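Local coordinates for uncharacterized protein (Bacteroides caccae, PDB 4R4K) that is of unknown function but has a cystatin-like fold, with sequence similarity to the NTF2 clan, and binds polyethylene glycol fragments in the crystal, at residues W58-S63 with E144-F149; I78-F83 with G96-E101; T36-L41 with G124-D129. All blocks are in the same frame, centred on the assembly; numbering follows the deposited sequence. Where two conformers were deposited one is given.

Contact 1 of 3, residues W58-S63 with E144-F149; sequences WPLLDS and EENAAF. With PEU (2,5,8,11,14,17,20,23,26,29,32,35,38,41,44,47,50,53,56,59,62,65,68,71,74,77,80-heptacosaoxadooctacontan-82-ol), chain J; PEU (2,5,8,11,14,17,20,23,26,29,32,35,38,41,44,47,50,53,56,59,62,65,68,71,74,77,80-heptacosaoxadooctacontan-82-ol), chain H.
Asn146 of helix 135-152 grips the loop segment 58-63 through both ends of its carboxamide. Its ND2 donates to Trp58 O at 2.8 Å, in the plane of the amide and of that carbonyl, while its OD1 accepts from Leu60 N at 2.9 Å in a nearly straight bond (168°), the donor lying 28° out of the carboxamide plane. A water donates to both Asn146 OD1 and Leu60 O, so OD1 accepts two hydrogen bonds, from Leu60 N and from the water. One helical turn on, Phe149 offers a ring face to Leu60: CB stands over the ring centre, 3.7 Å from the centroid, and Leu60 CD1 lies 3.7 Å from Phe149 CD1. Leu61 O approaches the ring edge at CE2, 3.4 Å away.

Further out, Gln26 of helix 23-28 accepts from Trp58 NE1 and Leu61 N, and Tyr27 packs on Leu60 and Asn146. Polyethylene glycol fragments lie beside Leu61 and Phe149. With no regular strand in segment 58-63, a buried side-chain amide here does the work of a backbone partner, satisfying one carbonyl and one N-H and fixing its own rotation.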
loop_
_atom_site.group_PDB
_atom_site.type_symbol
_atom_site.label_atom_id
_atom_site.label_comp_id
_atom_site.label_asym_id
_atom_site.label_seq_id
_atom_site.Cartn_x
_atom_site.Cartn_y
_atom_site.Cartn_z
ATOM N N TRP A 58 7.944 -0.284 4.627
ATOM C CA TRP A 58 7.162 -0.091 3.405
ATOM C C TRP A 58 7.431 -1.121 2.305
ATOM O O TRP A 58 8.549 -1.225 1.837
ATOM C CB TRP A 58 7.434 1.301 2.816
ATOM C CG TRP A 58 6.684 1.568 1.553
ATOM C CD1 TRP A 58 7.192 1.617 0.278
ATOM C CD2 TRP A 58 5.274 1.791 1.442
ATOM N NE1 TRP A 58 6.174 1.856 -0.626
ATOM C CE2 TRP A 58 4.987 1.961 0.062
ATOM C CE3 TRP A 58 4.224 1.832 2.372
ATOM C CZ2 TRP A 58 3.701 2.194 -0.400
ATOM C CZ3 TRP A 58 2.949 2.075 1.905
ATOM C CH2 TRP A 58 2.701 2.255 0.535
ATOM N N PRO A 59 6.389 -1.859 1.876
ATOM C CA PRO A 59 6.526 -2.675 0.661
ATOM C C PRO A 59 6.307 -1.846 -0.600
ATOM O O PRO A 59 5.216 -1.310 -0.796
ATOM C CB PRO A 59 5.402 -3.727 0.799
ATOM C CG PRO A 59 4.819 -3.517 2.176
ATOM C CD PRO A 59 5.093 -2.091 2.511
ATOM N N LEU A 60 7.302 -1.818 -1.479
ATOM C CA LEU A 60 7.197 -1.091 -2.720
ATOM C C LEU A 60 6.091 -1.658 -3.611
ATOM O O LEU A 60 6.000 -2.878 -3.790
ATOM C CB LEU A 60 8.553 -1.076 -3.430
ATOM C CG LEU A 60 9.651 -0.266 -2.715
ATOM C CD1 LEU A 60 11.030 -0.668 -3.207
ATOM C CD2 LEU A 60 9.458 1.230 -2.897
ATOM N N LEU A 61 5.292 -0.746 -4.163
ATOM C CA LEU A 61 4.126 -1.074 -4.989
ATOM C C LEU A 61 4.438 -0.919 -6.472
ATOM O O LEU A 61 4.975 0.101 -6.891
ATOM C CB LEU A 61 2.975 -0.146 -4.646
ATOM C CG LEU A 61 2.460 -0.334 -3.227
ATOM C CD1 LEU A 61 1.439 0.740 -2.930
ATOM C CD2 LEU A 61 1.883 -1.727 -2.996
ATOM N N ASP A 62 4.148 -1.959 -7.252
ATOM C CA ASP A 62 4.424 -1.929 -8.681
ATOM C C ASP A 62 3.194 -1.654 -9.520
ATOM O O ASP A 62 2.089 -1.576 -8.992
ATOM C CB ASP A 62 5.169 -3.198 -9.114
ATOM C CG ASP A 62 4.329 -4.454 -9.079
ATOM O OD1 ASP A 62 3.080 -4.396 -9.008
ATOM O OD2 ASP A 62 4.940 -5.545 -9.160
ATOM N N SER A 63 3.392 -1.494 -10.823
ATOM C CA SER A 63 2.298 -1.072 -11.715
ATOM C C SER A 63 1.210 -2.127 -11.810
ATOM O O SER A 63 0.036 -1.795 -11.902
ATOM C CB SER A 63 2.816 -0.736 -13.108
ATOM O OG SER A 63 3.442 -1.844 -13.692
ATOM N N GLU A 144 13.607 -7.906 1.185
ATOM C CA GLU A 144 14.047 -8.781 0.097
ATOM C C GLU A 144 13.172 -8.605 -1.155
ATOM O O GLU A 144 13.673 -8.525 -2.278
ATOM C CB GLU A 144 14.080 -10.228 0.584
ATOM C CG GLU A 144 15.202 -10.448 1.596
ATOM C CD GLU A 144 14.997 -11.646 2.513
ATOM O OE1 GLU A 144 14.051 -12.438 2.314
ATOM O OE2 GLU A 144 15.830 -11.816 3.430
ATOM N N GLU A 145 11.864 -8.499 -0.973
ATOM C CA GLU A 145 10.978 -8.144 -2.102
ATOM C C GLU A 145 11.340 -6.794 -2.712
ATOM O O GLU A 145 11.295 -6.605 -3.926
ATOM C CB GLU A 145 9.507 -8.145 -1.654
ATOM C CG GLU A 145 9.008 -9.493 -1.151
ATOM C CD GLU A 145 8.738 -10.508 -2.244
ATOM O OE1 GLU A 145 8.580 -10.122 -3.429
ATOM O OE2 GLU A 145 8.683 -11.715 -1.909
ATOM N N ASN A 146 11.684 -5.843 -1.856
ATOM C CA ASN A 146 12.059 -4.525 -2.303
ATOM C C ASN A 146 13.378 -4.538 -3.066
ATOM O O ASN A 146 13.531 -3.825 -4.030
ATOM C CB ASN A 146 12.111 -3.573 -1.123
ATOM C CG ASN A 146 10.739 -3.197 -0.594
ATOM O OD1 ASN A 146 9.704 -3.407 -1.235
ATOM N ND2 ASN A 146 10.717 -2.600 0.604
ATOM N N ALA A 147 14.315 -5.405 -2.674
ATOM C CA ALA A 147 15.542 -5.613 -3.453
ATOM C C ALA A 147 15.242 -6.129 -4.869
ATOM O O ALA A 147 15.840 -5.664 -5.848
ATOM C CB ALA A 147 16.491 -6.549 -2.704
ATOM N N ALA A 148 14.315 -7.069 -4.983
ATOM C CA ALA A 148 13.860 -7.532 -6.281
ATOM C C ALA A 148 13.232 -6.385 -7.098
ATOM O O ALA A 148 13.529 -6.178 -8.261
ATOM C CB ALA A 148 12.886 -8.680 -6.139
ATOM N N PHE A 149 12.351 -5.625 -6.468
ATOM C CA PHE A 149 11.715 -4.470 -7.125
ATOM C C PHE A 149 12.756 -3.522 -7.692
ATOM O O PHE A 149 12.630 -3.014 -8.809
ATOM C CB PHE A 149 10.848 -3.741 -6.090
ATOM C CG PHE A 149 10.020 -2.587 -6.640
ATOM C CD1 PHE A 149 10.570 -1.344 -6.813
ATOM C CD2 PHE A 149 8.648 -2.744 -6.824
ATOM C CE1 PHE A 149 9.795 -0.264 -7.256
ATOM C CE2 PHE A 149 7.884 -1.686 -7.261
ATOM C CZ PHE A 149 8.451 -0.450 -7.479
HETATM O OCV PEU J . 10.302 -12.102 -10.073
HETATM C CCW PEU J . 10.126 -11.124 -9.061
HETATM C CCX PEU J . 9.738 -9.788 -9.665
HETATM O OCY PEU J . 9.093 -9.039 -8.634
HETATM C CCZ PEU J . 9.851 -7.958 -8.085
HETATM C CDA PEU J . 8.941 -6.743 -8.094
HETATM O ODB PEU J . 8.854 -6.254 -9.425
HETATM C CDC PEU J . 7.660 -5.532 -9.747
HETATM C CDD PEU J . 7.197 -5.834 -11.176
HETATM O ODE PEU J . 7.103 -4.627 -11.950
HETATM O OCP PEU H . 1.800 -12.977 1.948
HETATM C CCQ PEU H . 2.528 -11.759 2.084
HETATM C CCR PEU H . 1.592 -10.574 1.876
HETATM O OCS PEU H . 0.967 -10.660 0.594
HETATM C CCT PEU H . -0.469 -10.609 0.644
HETATM C CCU PEU H . -0.959 -9.191 0.924
HETATM O OCV PEU H . -0.369 -8.315 -0.033
HETATM C CCW PEU H . -0.972 -7.028 -0.095
HETATM C CCX PEU H . 0.036 -6.056 -0.684
HETATM O OCY PEU H . 0.497 -6.481 -1.972
HETATM C CCZ PEU H . 1.411 -5.569 -2.610
HETATM C CDA PEU H . 2.793 -5.553 -1.952
HETATM O ODB PEU H . 3.835 -5.710 -2.917
HETATM C CDC PEU H . 4.812 -6.703 -2.587
HETATM C CDD PEU H . 4.205 -8.091 -2.801
HETATM O ODE PEU H . 5.229 -9.080 -2.944
HETATM O O HOH W 1 7.960 -4.769 -3.111
#

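Contact 2 of 3, residues I78-F83 with G96-E101; sequences IYVSKF and GYEESE. With PEU (2,5,8,11,14,17,20,23,26,29,32,35,38,41,44,47,50,53,56,59,62,65,68,71,74,77,80-heptacosaoxadooctacontan-82-ol), chain I.
Tyr79 CG is anti to the backbone N (chi1 -166°) and Tyr97 CG anti to the carbonyl carbon (chi1 -78°), which places each CG in a cross-strand tyrosine pair. The two belong to neighbouring strands of the antiparallel beta hairpin 78-87/90-97, where they form a non-hydrogen-bonded pair with CA atoms 4.2 Å apart and side chains on the same face of the sheet. The result is a T-shaped stack, the edge of Tyr79 directed at the face of Tyr97 with the planes at 79°; CD1 of Tyr79 sits over the centre of the Tyr97 ring.

Gly96 lies against a face of the Tyr79 ring. Its N is over that face, toward the rim, and its CA comes to 3.4 Å from Tyr79 CE1, while a polyethylene glycol carbon covers the opposite face. Asp103 takes the hydroxyl of Tyr79 in a hydrogen bond.

Val80 and Gly96 are the adjacent hydrogen-bonded pair, Val80 N giving to Gly96 O at 2.8 Å and Gly96 N to Val80 O at 3.0 Å. Past the strand end there is one further backbone bond, Glu98 N to Ile78 O, and a type II turn from Tyr97 to Ser100 leads the chain away. Glu98 CG packs 3.8 Å from Val80 CG2, while the carboxylate lies against the Ile78 side chain, its OE2 salt-bridged to Arg70 of strand 69-72. A water accepts from Ile78 N at 2.9 Å and donates to Glu98 O at 3.0 Å.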
loop_
_atom_site.group_PDB
_atom_site.type_symbol
_atom_site.label_atom_id
_atom_site.label_comp_id
_atom_site.label_asym_id
_atom_site.label_seq_id
_atom_site.Cartn_x
_atom_site.Cartn_y
_atom_site.Cartn_z
ATOM N N ILE A 78 -12.178 -14.886 -6.669
ATOM C CA ILE A 78 -12.252 -13.690 -7.502
ATOM C C ILE A 78 -11.560 -12.573 -6.754
ATOM O O ILE A 78 -11.990 -12.184 -5.661
ATOM C CB ILE A 78 -13.709 -13.297 -7.811
ATOM C CG1 ILE A 78 -14.420 -14.448 -8.527
ATOM C CG2 ILE A 78 -13.754 -12.026 -8.635
ATOM C CD1 ILE A 78 -15.881 -14.210 -8.819
ATOM N N TYR A 79 -10.474 -12.081 -7.324
ATOM C CA TYR A 79 -9.668 -11.028 -6.702
ATOM C C TYR A 79 -10.003 -9.700 -7.418
ATOM O O TYR A 79 -10.046 -9.629 -8.653
ATOM C CB TYR A 79 -8.204 -11.373 -6.824
ATOM C CG TYR A 79 -7.306 -10.530 -5.932
ATOM C CD1 TYR A 79 -7.108 -10.876 -4.595
ATOM C CD2 TYR A 79 -6.679 -9.381 -6.402
ATOM C CE1 TYR A 79 -6.321 -10.102 -3.744
ATOM C CE2 TYR A 79 -5.869 -8.618 -5.561
ATOM C CZ TYR A 79 -5.692 -8.988 -4.240
ATOM O OH TYR A 79 -4.886 -8.250 -3.397
ATOM N N VAL A 80 -10.328 -8.663 -6.656
ATOM C CA VAL A 80 -10.794 -7.417 -7.230
ATOM C C VAL A 80 -9.936 -6.286 -6.680
ATOM O O VAL A 80 -9.711 -6.226 -5.477
ATOM C CB VAL A 80 -12.284 -7.152 -6.852
ATOM C CG1 VAL A 80 -12.762 -5.796 -7.352
ATOM C CG2 VAL A 80 -13.182 -8.264 -7.389
ATOM N N SER A 81 -9.490 -5.419 -7.574
ATOM C CA SER A 81 -8.744 -4.219 -7.224
ATOM C C SER A 81 -9.414 -3.045 -7.901
ATOM O O SER A 81 -9.819 -3.104 -9.075
ATOM C CB SER A 81 -7.280 -4.325 -7.630
ATOM O OG SER A 81 -7.188 -4.610 -9.039
ATOM N N LYS A 82 -9.612 -1.977 -7.142
ATOM C CA LYS A 82 -10.362 -0.831 -7.634
ATOM C C LYS A 82 -10.099 0.401 -6.794
ATOM O O LYS A 82 -9.744 0.298 -5.614
ATOM C CB LYS A 82 -11.856 -1.138 -7.658
ATOM C CG LYS A 82 -12.455 -1.380 -6.299
ATOM C CD LYS A 82 -13.865 -1.940 -6.454
ATOM C CE LYS A 82 -14.410 -2.433 -5.129
ATOM N NZ LYS A 82 -15.885 -2.585 -5.169
ATOM N N PHE A 83 -10.267 1.566 -7.417
ATOM C CA PHE A 83 -10.315 2.826 -6.684
ATOM C C PHE A 83 -11.728 2.955 -6.099
ATOM O O PHE A 83 -12.718 3.120 -6.821
ATOM C CB PHE A 83 -9.928 4.014 -7.560
ATOM C CG PHE A 83 -8.463 4.100 -7.796
ATOM C CD1 PHE A 83 -7.641 4.707 -6.860
ATOM C CD2 PHE A 83 -7.893 3.497 -8.901
ATOM C CE1 PHE A 83 -6.270 4.751 -7.052
ATOM C CE2 PHE A 83 -6.518 3.518 -9.082
ATOM C CZ PHE A 83 -5.714 4.158 -8.160
ATOM N N GLY A 96 -8.465 -7.098 -2.884
ATOM C CA GLY A 96 -8.683 -8.281 -2.078
ATOM C C GLY A 96 -9.597 -9.274 -2.772
ATOM O O GLY A 96 -10.181 -8.957 -3.834
ATOM N N TYR A 97 -9.719 -10.452 -2.166
ATOM C CA TYR A 97 -10.660 -11.466 -2.660
ATOM C C TYR A 97 -12.095 -11.064 -2.336
ATOM O O TYR A 97 -12.382 -10.576 -1.244
ATOM C CB TYR A 97 -10.352 -12.837 -2.042
ATOM C CG TYR A 97 -9.177 -13.508 -2.685
ATOM C CD1 TYR A 97 -9.287 -14.052 -3.950
ATOM C CD2 TYR A 97 -7.934 -13.519 -2.061
ATOM C CE1 TYR A 97 -8.197 -14.640 -4.576
ATOM C CE2 TYR A 97 -6.840 -14.094 -2.678
ATOM C CZ TYR A 97 -6.976 -14.658 -3.927
ATOM O OH TYR A 97 -5.888 -15.212 -4.569
ATOM N N GLU A 98 -12.997 -11.242 -3.294
ATOM C CA GLU A 98 -14.425 -11.040 -3.041
ATOM C C GLU A 98 -14.827 -11.957 -1.900
ATOM O O GLU A 98 -14.476 -13.137 -1.893
ATOM C CB GLU A 98 -15.308 -11.451 -4.222
ATOM C CG GLU A 98 -15.553 -10.440 -5.316
ATOM C CD GLU A 98 -16.580 -10.953 -6.323
ATOM O OE1 GLU A 98 -17.079 -12.091 -6.172
ATOM O OE2 GLU A 98 -16.901 -10.239 -7.274
ATOM N N GLU A 99 -15.550 -11.399 -0.941
ATOM C CA GLU A 99 -16.104 -12.130 0.212
ATOM C C GLU A 99 -15.076 -12.334 1.343
ATOM O O GLU A 99 -15.406 -12.938 2.368
ATOM C CB GLU A 99 -16.829 -13.471 -0.149
ATOM C CG GLU A 99 -17.767 -13.501 -1.418
ATOM C CD GLU A 99 -18.754 -14.679 -1.413
ATOM O OE1 GLU A 99 -18.573 -15.617 -0.596
ATOM O OE2 GLU A 99 -19.718 -14.674 -2.233
ATOM N N SER A 100 -13.863 -11.800 1.175
ATOM C CA SER A 100 -12.838 -11.788 2.217
ATOM C C SER A 100 -12.579 -10.331 2.595
ATOM O O SER A 100 -12.970 -9.419 1.862
ATOM C CB SER A 100 -11.514 -12.466 1.768
ATOM O OG SER A 100 -11.663 -13.862 1.582
ATOM N N GLU A 101 -11.886 -10.112 3.705
ATOM C CA GLU A 101 -11.399 -8.790 4.045
ATOM C C GLU A 101 -10.354 -8.384 2.996
ATOM O O GLU A 101 -9.644 -9.215 2.437
ATOM C CB GLU A 101 -10.755 -8.794 5.441
ATOM C CG GLU A 101 -10.347 -7.433 5.946
ATOM C CD GLU A 101 -11.522 -6.475 6.058
ATOM O OE1 GLU A 101 -12.203 -6.438 7.100
ATOM O OE2 GLU A 101 -11.774 -5.769 5.077
HETATM O OCY PEU I . -2.754 -12.157 -4.327
HETATM C CCZ PEU I . -3.614 -12.992 -5.109
HETATM C CDA PEU I . -3.845 -12.407 -6.502
HETATM O ODB PEU I . -2.808 -11.478 -6.807
HETATM C CDC PEU I . -3.002 -10.739 -8.012
HETATM C CDD PEU I . -2.679 -9.269 -7.739
HETATM O ODE PEU I . -1.615 -8.825 -8.585
HETATM O O HOH W 2 -13.305 -14.898 -3.980
#

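Contact 3 of 3, residues T36-L41 with G124-D129; sequences TPITLL and GWYGYD. With PEU (2,5,8,11,14,17,20,23,26,29,32,35,38,41,44,47,50,53,56,59,62,65,68,71,74,77,80-heptacosaoxadooctacontan-82-ol), chain H.
Ile38 and Tyr126 pack with the end of an aliphatic branch against an aromatic face. CD1 of Ile38 lies over the Tyr126 ring, displaced toward its rim, in a CH-pi contact 4.0 Å from the centroid and 24° off the ring normal; its nearest ring atom is Tyr126 CD2. The other branch, CG2, rests 3.8 Å from Tyr126 CB, and the opposite ring face is covered by CB of Trp125. The hydroxyl at the far end of the Tyr126 ring is hydrogen-bonded to Lys57 O.

Tyr128 reaches the same strand differently. Thr39 O approaches Tyr128 CD1 at 3.4 Å, and the ring extends to the side chain of Leu41, whose CG is 3.8 Å from Tyr128 CZ. Tyr128 is modelled in two conformers, and the detail at its hydroxyl is doubtful. Leu40 brings its CD2 to 3.5 Å from Gly127 O, between the two tyrosines in sequence.

No direct hydrogen bond joins the segments. Two waters do so instead: one donates to both Thr39 O and Tyr126 O, and the other accepts from Leu41 N and donates to Tyr128 O.

Strand 38-41 is thus packed on the loop that follows strand 116-123. It also pairs antiparallel with strand 48-51, through Ile38 with Phe51 and Leu40 with Lys49, while Leu135, Thr138 and Val142 of helix 135-152 pack on Tyr126.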
loop_
_atom_site.group_PDB
_atom_site.type_symbol
_atom_site.label_atom_id
_atom_site.label_comp_id
_atom_site.label_asym_id
_atom_site.label_seq_id
_atom_site.Cartn_x
_atom_site.Cartn_y
_atom_site.Cartn_z
ATOM N N THR A 36 -2.119 5.338 9.872
ATOM C CA THR A 36 -2.550 4.201 10.685
ATOM C C THR A 36 -1.350 3.308 10.982
ATOM O O THR A 36 -0.710 2.783 10.070
ATOM C CB THR A 36 -3.649 3.396 9.978
ATOM O OG1 THR A 36 -4.734 4.267 9.656
ATOM C CG2 THR A 36 -4.159 2.246 10.867
ATOM N N PRO A 37 -1.024 3.124 12.275
ATOM C CA PRO A 37 0.096 2.242 12.584
ATOM C C PRO A 37 -0.266 0.767 12.400
ATOM O O PRO A 37 -1.428 0.418 12.214
ATOM C CB PRO A 37 0.371 2.529 14.063
ATOM C CG PRO A 37 -0.947 2.924 14.614
ATOM C CD PRO A 37 -1.666 3.646 13.499
ATOM N N ILE A 38 0.740 -0.087 12.432
ATOM C CA ILE A 38 0.540 -1.518 12.381
ATOM C C ILE A 38 0.049 -1.933 13.766
ATOM O O ILE A 38 0.692 -1.593 14.734
ATOM C CB ILE A 38 1.856 -2.223 11.996
ATOM C CG1 ILE A 38 2.256 -1.834 10.550
ATOM C CG2 ILE A 38 1.736 -3.738 12.106
ATOM C CD1 ILE A 38 3.723 -2.039 10.228
ATOM N N THR A 39 -1.068 -2.659 13.836
ATOM C CA THR A 39 -1.643 -3.146 15.099
ATOM C C THR A 39 -1.672 -4.679 15.100
ATOM O O THR A 39 -2.317 -5.299 14.258
ATOM C CB THR A 39 -3.087 -2.669 15.326
ATOM O OG1 THR A 39 -3.120 -1.249 15.318
ATOM C CG2 THR A 39 -3.622 -3.154 16.676
ATOM N N LEU A 40 -0.993 -5.262 16.080
ATOM C CA LEU A 40 -0.897 -6.725 16.243
ATOM C C LEU A 40 -1.348 -7.148 17.678
ATOM O O LEU A 40 -1.292 -6.323 18.589
ATOM C CB LEU A 40 0.552 -7.138 15.989
ATOM C CG LEU A 40 1.190 -6.643 14.670
ATOM C CD1 LEU A 40 2.678 -6.951 14.627
ATOM C CD2 LEU A 40 0.526 -7.241 13.447
ATOM N N LEU A 41 -1.817 -8.381 17.882
ATOM C CA LEU A 41 -2.107 -8.896 19.248
ATOM C C LEU A 41 -0.824 -9.440 19.838
ATOM O O LEU A 41 -0.138 -10.213 19.178
ATOM C CB LEU A 41 -3.142 -10.035 19.233
ATOM C CG LEU A 41 -4.568 -9.869 19.730
ATOM C CD1 LEU A 41 -5.129 -11.234 20.105
ATOM C CD2 LEU A 41 -4.645 -8.921 20.910
ATOM N N GLY A 124 -1.802 -6.469 3.854
ATOM C CA GLY A 124 -1.842 -7.810 4.423
ATOM C C GLY A 124 -0.475 -8.359 4.821
ATOM O O GLY A 124 -0.411 -9.352 5.503
ATOM N N TRP A 125 0.623 -7.762 4.346
ATOM C CA TRP A 125 1.964 -8.147 4.846
ATOM C C TRP A 125 2.023 -8.047 6.375
ATOM O O TRP A 125 2.702 -8.836 7.018
ATOM C CB TRP A 125 3.049 -7.249 4.261
ATOM C CG TRP A 125 3.605 -7.640 2.946
ATOM C CD1 TRP A 125 3.389 -7.021 1.754
ATOM C CD2 TRP A 125 4.551 -8.698 2.688
ATOM N NE1 TRP A 125 4.117 -7.646 0.778
ATOM C CE2 TRP A 125 4.834 -8.674 1.327
ATOM C CE3 TRP A 125 5.175 -9.663 3.484
ATOM C CZ2 TRP A 125 5.722 -9.585 0.731
ATOM C CZ3 TRP A 125 6.044 -10.584 2.892
ATOM C CH2 TRP A 125 6.306 -10.529 1.535
ATOM N N TYR A 126 1.336 -7.043 6.913
ATOM C CA TYR A 126 1.251 -6.803 8.323
ATOM C C TYR A 126 -0.188 -6.921 8.838
ATOM O O TYR A 126 -0.662 -6.110 9.635
ATOM C CB TYR A 126 1.823 -5.441 8.655
ATOM C CG TYR A 126 3.206 -5.191 8.086
ATOM C CD1 TYR A 126 4.268 -5.985 8.438
ATOM C CD2 TYR A 126 3.434 -4.164 7.191
ATOM C CE1 TYR A 126 5.520 -5.751 7.913
ATOM C CE2 TYR A 126 4.683 -3.919 6.650
ATOM C CZ TYR A 126 5.721 -4.716 7.006
ATOM O OH TYR A 126 6.964 -4.468 6.504
ATOM N N GLY A 127 -0.866 -7.981 8.422
ATOM C CA GLY A 127 -2.245 -8.229 8.822
ATOM C C GLY A 127 -2.415 -8.460 10.305
ATOM O O GLY A 127 -1.463 -8.757 11.057
ATOM N N TYR A 128 -3.659 -8.352 10.744
ATOM C CA TYR A 128 -3.948 -8.556 12.142
ATOM C C TYR A 128 -3.683 -10.025 12.473
ATOM O O TYR A 128 -3.473 -10.339 13.613
ATOM C CB TYR A 128 -5.385 -8.211 12.485
ATOM C CG TYR A 128 -5.602 -8.133 13.976
ATOM C CD1 TYR A 128 -5.246 -6.986 14.685
ATOM C CD2 TYR A 128 -6.131 -9.199 14.677
ATOM C CE1 TYR A 128 -5.435 -6.895 16.048
ATOM C CE2 TYR A 128 -6.321 -9.121 16.040
ATOM C CZ TYR A 128 -5.973 -7.967 16.717
ATOM O OH TYR A 128 -6.158 -7.891 18.074
ATOM N N ASP A 129 -3.673 -10.921 11.461
ATOM C CA ASP A 129 -3.369 -12.353 11.700
ATOM C C ASP A 129 -1.887 -12.683 11.842
ATOM O O ASP A 129 -1.526 -13.849 12.011
ATOM C CB ASP A 129 -3.861 -13.296 10.599
ATOM C CG ASP A 129 -5.361 -13.421 10.536
ATOM O OD1 ASP A 129 -6.039 -13.091 11.538
ATOM O OD2 ASP A 129 -5.844 -13.891 9.477
HETATM O OCP PEU H . 1.800 -12.977 1.948
HETATM C CCQ PEU H . 2.528 -11.759 2.084
HETATM C CCR PEU H . 1.592 -10.574 1.876
HETATM O OCS PEU H . 0.967 -10.660 0.594
HETATM C CCT PEU H . -0.469 -10.609 0.644
HETATM C CCU PEU H . -0.959 -9.191 0.924
HETATM O OCV PEU H . -0.369 -8.315 -0.033
HETATM C CCW PEU H . -0.972 -7.028 -0.095
HETATM C CCX PEU H . 0.036 -6.056 -0.684
HETATM O OCY PEU H . 0.497 -6.481 -1.972
HETATM C CCZ PEU H . 1.411 -5.569 -2.610
HETATM C CDA PEU H . 2.793 -5.553 -1.952
HETATM O ODB PEU H . 3.835 -5.710 -2.917
HETATM C CDC PEU H . 4.812 -6.703 -2.587
HETATM C CDD PEU H . 4.205 -8.091 -2.801
HETATM O ODE PEU H . 5.229 -9.080 -2.944
HETATM O O HOH W 3 -2.467 -4.929 11.343
HETATM O O HOH W 4 -1.512 -10.214 15.673
#

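Contact 1 is buried, whereas contacts 2 and 3 are partly buried and reach the surface. Contact 2 lies within the five-stranded sheet and is held by regular backbone pairing; contact 1 ties a loop to helix 135-152 through a side-chain amide, and contact 3 joins the separate two-stranded sheet to a loop by apolar packing and waters. Contacts 1 and 3 touch, with Trp125 packed against Pro59 and Glu145, and share one polyethylene glycol fragment; helix 135-152 supplies one side of contact 1 and packs on Tyr126 of contact 3. Contact 2 stands apart, its nearest atoms about 8 Å from either, and has another fragment at its tyrosines.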